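Local coordinates for secreted protein ASP-2 (PDB 1U53) that is of unknown molecular function but is a secreted hookworm protein of the pathogenesis-related-1 (CAP) family and a vaccine antigen, at residues 8-13 against 147-152; 64-69 against 156-161. One frame throughout, in Å; residues are numbered along the deposited sequence.

How the interactions relate
Interactions 1 and 2 lie about 9 Å apart, centre to centre, on the same side of the chain's centre, and both rest on the mixed sheet of the CAP fold. Their second segments, 147-152 and 156-161, belong to strands 145-152 and 157-164, antiparallel neighbours that follow each other in the chain. Along the sequence the order is 8-13, 64-69, 147-152, 156-161, so the segments alternate. A disulfide between C148 and C161 ties the two contacts covalently, and K68 of interaction 2 reaches Y149 and E151 of interaction 1. The two contacts thus set the N-terminal loop and helix 57-67 on one disulfide-linked beta hairpin.

Interaction 1 of 2, residues 8-13 against 147-152; sequences PDNGMS and GCYVEA
M12 and Y149 form the closest CA pair, 6.1 Å apart, where the loop 8-13, which has no regular secondary structure, comes up to segment 147-152 of strand 145-152. The polar anchor is the Y149 hydroxyl, which donates to the carbonyl of N10 with OH and O 2.7 Å apart. That oxygen lies at the edge of the ring, near its plane, and the hydroxyl meets it at a C=O...OH angle of 142°, tilted only a little from the carbonyl plane. The N10 amide also touches the ring, OD1 lying 3.8 Å from Y149 CE1. M12 comes obliquely to the ring with CB, 3.8 Å from Y149 CE1, and SD lies 5.0 Å from the ring centroid, 29° off the normal, an oblique Met-aromatic contact. CE, at the tip of the chain, meets the carbonyl oxygen of C148 at 3.6 Å, while V150 N makes a weak hydrogen bond to SD. The loop has its own brace: N10 OD1 accepts from M12 N at 3.0 Å, an Asx turn that ties M12 back to the asparagine whose carbonyl receives the tyrosine. N10 ND2 is taken by E60. At G11 the backbone, with a positive phi of 102°, passes beside the hydroxyl, its CA 3.7 Å from Y149 OH. Y149 OH has a second partner in K68 NZ, which also forms a salt bridge with E151. S13 follows as the N-cap of helix 14-32, whose R17 and F20 touch M12. The contact thus joins the loop leading into that helix to strand 145-152, with M64 and A67 of helix 57-67 touching Y149 and K97 and A100 of helix 97-109 touching V150.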
loop_
_atom_site.group_PDB
_atom_site.type_symbol
_atom_site.label_atom_id
_atom_site.label_comp_id
_atom_site.label_asym_id
_atom_site.label_seq_id
_atom_site.Cartn_x
_atom_site.Cartn_y
_atom_site.Cartn_z
ATOM N N PRO A 8 -13.731 15.063 2.212
ATOM C CA PRO A 8 -14.263 15.951 3.249
ATOM C C PRO A 8 -13.150 16.578 4.063
ATOM O O PRO A 8 -11.994 16.072 4.100
ATOM C CB PRO A 8 -15.060 15.005 4.171
ATOM C CG PRO A 8 -15.228 13.746 3.416
ATOM C CD PRO A 8 -14.151 13.664 2.413
ATOM N N ASP A 9 -13.503 17.676 4.724
ATOM C CA ASP A 9 -12.624 18.423 5.619
ATOM C C ASP A 9 -12.741 17.694 6.932
ATOM O O ASP A 9 -13.428 18.129 7.864
ATOM C CB ASP A 9 -13.152 19.857 5.696
ATOM C CG ASP A 9 -12.257 20.785 6.455
ATOM O OD1 ASP A 9 -11.085 20.441 6.729
ATOM O OD2 ASP A 9 -12.754 21.895 6.753
ATOM N N ASN A 10 -12.099 16.526 6.994
ATOM C CA ASN A 10 -12.330 15.568 8.087
ATOM C C ASN A 10 -11.117 15.323 9.003
ATOM O O ASN A 10 -11.130 14.359 9.808
ATOM C CB ASN A 10 -12.804 14.219 7.497
ATOM C CG ASN A 10 -11.730 13.571 6.630
ATOM O OD1 ASN A 10 -10.601 14.057 6.613
ATOM N ND2 ASN A 10 -12.071 12.468 5.911
ATOM N N GLY A 11 -10.115 16.196 8.912
ATOM C CA GLY A 11 -8.903 16.079 9.757
ATOM C C GLY A 11 -7.716 15.500 9.024
ATOM O O GLY A 11 -6.582 15.613 9.463
ATOM N N MET A 12 -7.973 14.869 7.896
ATOM C CA MET A 12 -6.897 14.370 7.064
ATOM C C MET A 12 -6.446 15.513 6.153
ATOM O O MET A 12 -7.284 16.228 5.620
ATOM C CB MET A 12 -7.463 13.208 6.244
ATOM C CG MET A 12 -6.463 12.502 5.464
ATOM S SD MET A 12 -5.052 11.852 6.433
ATOM C CE MET A 12 -4.285 11.079 5.012
ATOM N N SER A 13 -5.139 15.733 5.975
ATOM C CA SER A 13 -4.743 16.856 5.150
ATOM C C SER A 13 -4.537 16.445 3.699
ATOM O O SER A 13 -4.163 15.279 3.426
ATOM C CB SER A 13 -3.431 17.467 5.686
ATOM O OG SER A 13 -2.371 16.516 5.568
ATOM N N GLY A 147 -7.064 4.578 0.231
ATOM C CA GLY A 147 -7.621 5.673 1.047
ATOM C C GLY A 147 -7.028 5.486 2.436
ATOM O O GLY A 147 -7.016 4.365 2.931
ATOM N N CYS A 148 -6.532 6.559 3.065
ATOM C CA CYS A 148 -5.890 6.407 4.365
ATOM C C CYS A 148 -6.323 7.481 5.338
ATOM O O CYS A 148 -6.833 8.513 4.943
ATOM C CB CYS A 148 -4.359 6.531 4.184
ATOM S SG CYS A 148 -3.668 5.515 2.851
ATOM N N TYR A 149 -6.025 7.255 6.609
ATOM C CA TYR A 149 -6.279 8.287 7.614
ATOM C C TYR A 149 -5.196 8.220 8.675
ATOM O O TYR A 149 -4.759 7.114 9.050
ATOM C CB TYR A 149 -7.668 8.091 8.224
ATOM C CG TYR A 149 -8.176 9.303 8.993
ATOM C CD1 TYR A 149 -8.889 10.312 8.333
ATOM C CD2 TYR A 149 -7.911 9.449 10.358
ATOM C CE1 TYR A 149 -9.302 11.432 9.035
ATOM C CE2 TYR A 149 -8.329 10.555 11.051
ATOM C CZ TYR A 149 -9.033 11.542 10.395
ATOM O OH TYR A 149 -9.492 12.650 11.104
ATOM N N VAL A 150 -4.780 9.390 9.175
ATOM C CA VAL A 150 -3.787 9.535 10.256
ATOM C C VAL A 150 -4.472 10.231 11.397
ATOM O O VAL A 150 -5.051 11.341 11.214
ATOM C CB VAL A 150 -2.600 10.386 9.830
ATOM C CG1 VAL A 150 -1.581 10.524 10.964
ATOM C CG2 VAL A 150 -1.955 9.811 8.535
ATOM N N GLU A 151 -4.451 9.578 12.554
ATOM C CA GLU A 151 -5.099 10.110 13.751
ATOM C C GLU A 151 -4.082 10.375 14.833
ATOM O O GLU A 151 -3.279 9.508 15.152
ATOM C CB GLU A 151 -6.124 9.101 14.278
ATOM C CG GLU A 151 -6.896 9.553 15.550
ATOM C CD GLU A 151 -7.874 10.706 15.351
ATOM O OE1 GLU A 151 -7.920 11.303 14.263
ATOM O OE2 GLU A 151 -8.584 11.058 16.347
ATOM N N ALA A 152 -4.165 11.556 15.456
ATOM C CA ALA A 152 -3.311 11.841 16.595
ATOM C C ALA A 152 -4.033 11.388 17.824
ATOM O O ALA A 152 -4.872 12.130 18.362
ATOM C CB ALA A 152 -3.033 13.330 16.693
#

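Interaction 2 of 2, residues 64-69 against 156-161; sequences MNNAKQ and MCYVVC
N66 and A67, on helix 57-67, pack on Y158 and V160 of strand 157-164 in a buried helix-on-sheet contact carrying one side-chain hydrogen bond; the CA atoms of A67 and V160 are 6.0 Å apart. Y158 and V160, two apart on the strand, both direct their CB toward the helix. The Y158 hydroxyl donates to N66 OD1, with 2.7 Å between OH and OD1, and the C=O...OH angle is 117°, the donor standing 34° from the amide plane. N66 CG lies anti to the backbone N (chi1 -179°), and its side chain crosses that of Y158 at about a right angle. A67 O sits at the ring edge, 3.4 Å from Y158 CD2. V160 CG2 covers one face of the ring toward its rim and also reaches N66 CG at 3.8 Å and A67 CB at 4.0 Å. Both ends of the buried amide are satisfied, since N66 ND2 bonds to E85 and the K73 carbonyl. The strand runs between strands 145-152 and 84-90, while V159 and C161, pointing away from the helix, pack against helix 97-109, giving an alpha-beta-alpha layering consistent with the CAP fold.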
loop_
_atom_site.group_PDB
_atom_site.type_symbol
_atom_site.label_atom_id
_atom_site.label_comp_id
_atom_site.label_asym_id
_atom_site.label_seq_id
_atom_site.Cartn_x
_atom_site.Cartn_y
_atom_site.Cartn_z
ATOM N N MET A 64 -10.465 5.740 8.183
ATOM C CA MET A 64 -10.796 6.644 9.282
ATOM C C MET A 64 -11.575 5.992 10.411
ATOM O O MET A 64 -11.291 6.233 11.595
ATOM C CB MET A 64 -11.582 7.874 8.749
ATOM C CG MET A 64 -11.880 8.887 9.847
ATOM S SD MET A 64 -12.817 10.258 9.111
ATOM C CE MET A 64 -14.380 9.462 8.751
ATOM N N ASN A 65 -12.598 5.196 10.062
ATOM C CA ASN A 65 -13.390 4.530 11.069
ATOM C C ASN A 65 -12.499 3.667 11.973
ATOM O O ASN A 65 -12.786 3.517 13.145
ATOM C CB ASN A 65 -14.456 3.647 10.417
ATOM C CG ASN A 65 -15.550 4.446 9.745
ATOM O OD1 ASN A 65 -15.652 5.654 9.953
ATOM N ND2 ASN A 65 -16.343 3.792 8.887
ATOM N N ASN A 66 -11.438 3.075 11.415
ATOM C CA ASN A 66 -10.490 2.321 12.225
ATOM C C ASN A 66 -9.619 3.275 13.012
ATOM O O ASN A 66 -9.588 3.244 14.251
ATOM C CB ASN A 66 -9.620 1.433 11.300
ATOM C CG ASN A 66 -8.604 0.566 12.064
ATOM O OD1 ASN A 66 -8.252 0.865 13.197
ATOM N ND2 ASN A 66 -8.123 -0.517 11.422
ATOM N N ALA A 67 -8.941 4.159 12.299
ATOM C CA ALA A 67 -8.010 5.093 12.987
ATOM C C ALA A 67 -8.660 5.809 14.157
ATOM O O ALA A 67 -8.028 5.934 15.166
ATOM C CB ALA A 67 -7.428 6.090 12.009
ATOM N N LYS A 68 -9.893 6.300 14.014
ATOM C CA LYS A 68 -10.481 7.132 15.068
ATOM C C LYS A 68 -10.683 6.384 16.379
ATOM O O LYS A 68 -10.855 7.015 17.429
ATOM C CB LYS A 68 -11.832 7.690 14.616
ATOM C CG LYS A 68 -11.679 8.788 13.569
ATOM C CD LYS A 68 -11.181 10.029 14.248
ATOM C CE LYS A 68 -11.389 11.291 13.426
ATOM N NZ LYS A 68 -10.555 12.400 13.980
ATOM N N GLN A 69 -10.725 5.048 16.350
ATOM C CA GLN A 69 -10.884 4.305 17.614
ATOM C C GLN A 69 -9.622 4.271 18.477
ATOM O O GLN A 69 -9.680 3.925 19.666
ATOM C CB GLN A 69 -11.309 2.878 17.338
ATOM C CG GLN A 69 -12.573 2.737 16.534
ATOM C CD GLN A 69 -12.821 1.298 16.134
ATOM O OE1 GLN A 69 -12.865 0.388 16.993
ATOM N NE2 GLN A 69 -12.997 1.068 14.841
ATOM N N MET A 156 -0.297 7.755 20.638
ATOM C CA MET A 156 0.339 7.298 19.407
ATOM C C MET A 156 -0.197 8.116 18.247
ATOM O O MET A 156 -1.301 8.665 18.318
ATOM C CB MET A 156 0.040 5.815 19.119
ATOM C CG MET A 156 -1.468 5.541 18.891
ATOM S SD MET A 156 -1.701 3.804 18.431
ATOM C CE MET A 156 -3.474 3.723 18.648
ATOM N N CYS A 157 0.578 8.158 17.176
ATOM C CA CYS A 157 0.085 8.680 15.910
ATOM C C CYS A 157 -0.292 7.399 15.175
ATOM O O CYS A 157 0.573 6.534 15.004
ATOM C CB CYS A 157 1.197 9.425 15.157
ATOM S SG CYS A 157 0.664 9.918 13.488
ATOM N N TYR A 158 -1.577 7.236 14.806
ATOM C CA TYR A 158 -2.065 5.954 14.295
ATOM C C TYR A 158 -2.492 6.115 12.833
ATOM O O TYR A 158 -3.284 6.997 12.502
ATOM C CB TYR A 158 -3.231 5.478 15.181
ATOM C CG TYR A 158 -3.859 4.168 14.794
ATOM C CD1 TYR A 158 -3.077 3.093 14.340
ATOM C CD2 TYR A 158 -5.216 3.954 14.968
ATOM C CE1 TYR A 158 -3.651 1.863 13.996
ATOM C CE2 TYR A 158 -5.808 2.729 14.594
ATOM C CZ TYR A 158 -5.028 1.693 14.126
ATOM O OH TYR A 158 -5.622 0.489 13.797
ATOM N N VAL A 159 -1.913 5.279 11.954
ATOM C CA VAL A 159 -2.107 5.416 10.503
ATOM C C VAL A 159 -2.755 4.158 10.014
ATOM O O VAL A 159 -2.270 3.049 10.279
ATOM C CB VAL A 159 -0.750 5.531 9.788
ATOM C CG1 VAL A 159 -0.895 5.554 8.275
ATOM C CG2 VAL A 159 0.017 6.785 10.306
ATOM N N VAL A 160 -3.797 4.326 9.236
ATOM C CA VAL A 160 -4.447 3.200 8.599
ATOM C C VAL A 160 -4.616 3.522 7.133
ATOM O O VAL A 160 -5.160 4.561 6.788
ATOM C CB VAL A 160 -5.852 3.004 9.233
ATOM C CG1 VAL A 160 -6.627 1.839 8.571
ATOM C CG2 VAL A 160 -5.727 2.702 10.708
ATOM N N CYS A 161 -4.169 2.619 6.246
ATOM C CA CYS A 161 -4.548 2.702 4.825
ATOM C C CYS A 161 -5.425 1.509 4.443
ATOM O O CYS A 161 -5.190 0.398 4.928
ATOM C CB CYS A 161 -3.318 2.637 3.923
ATOM S SG CYS A 161 -2.406 4.206 3.880
#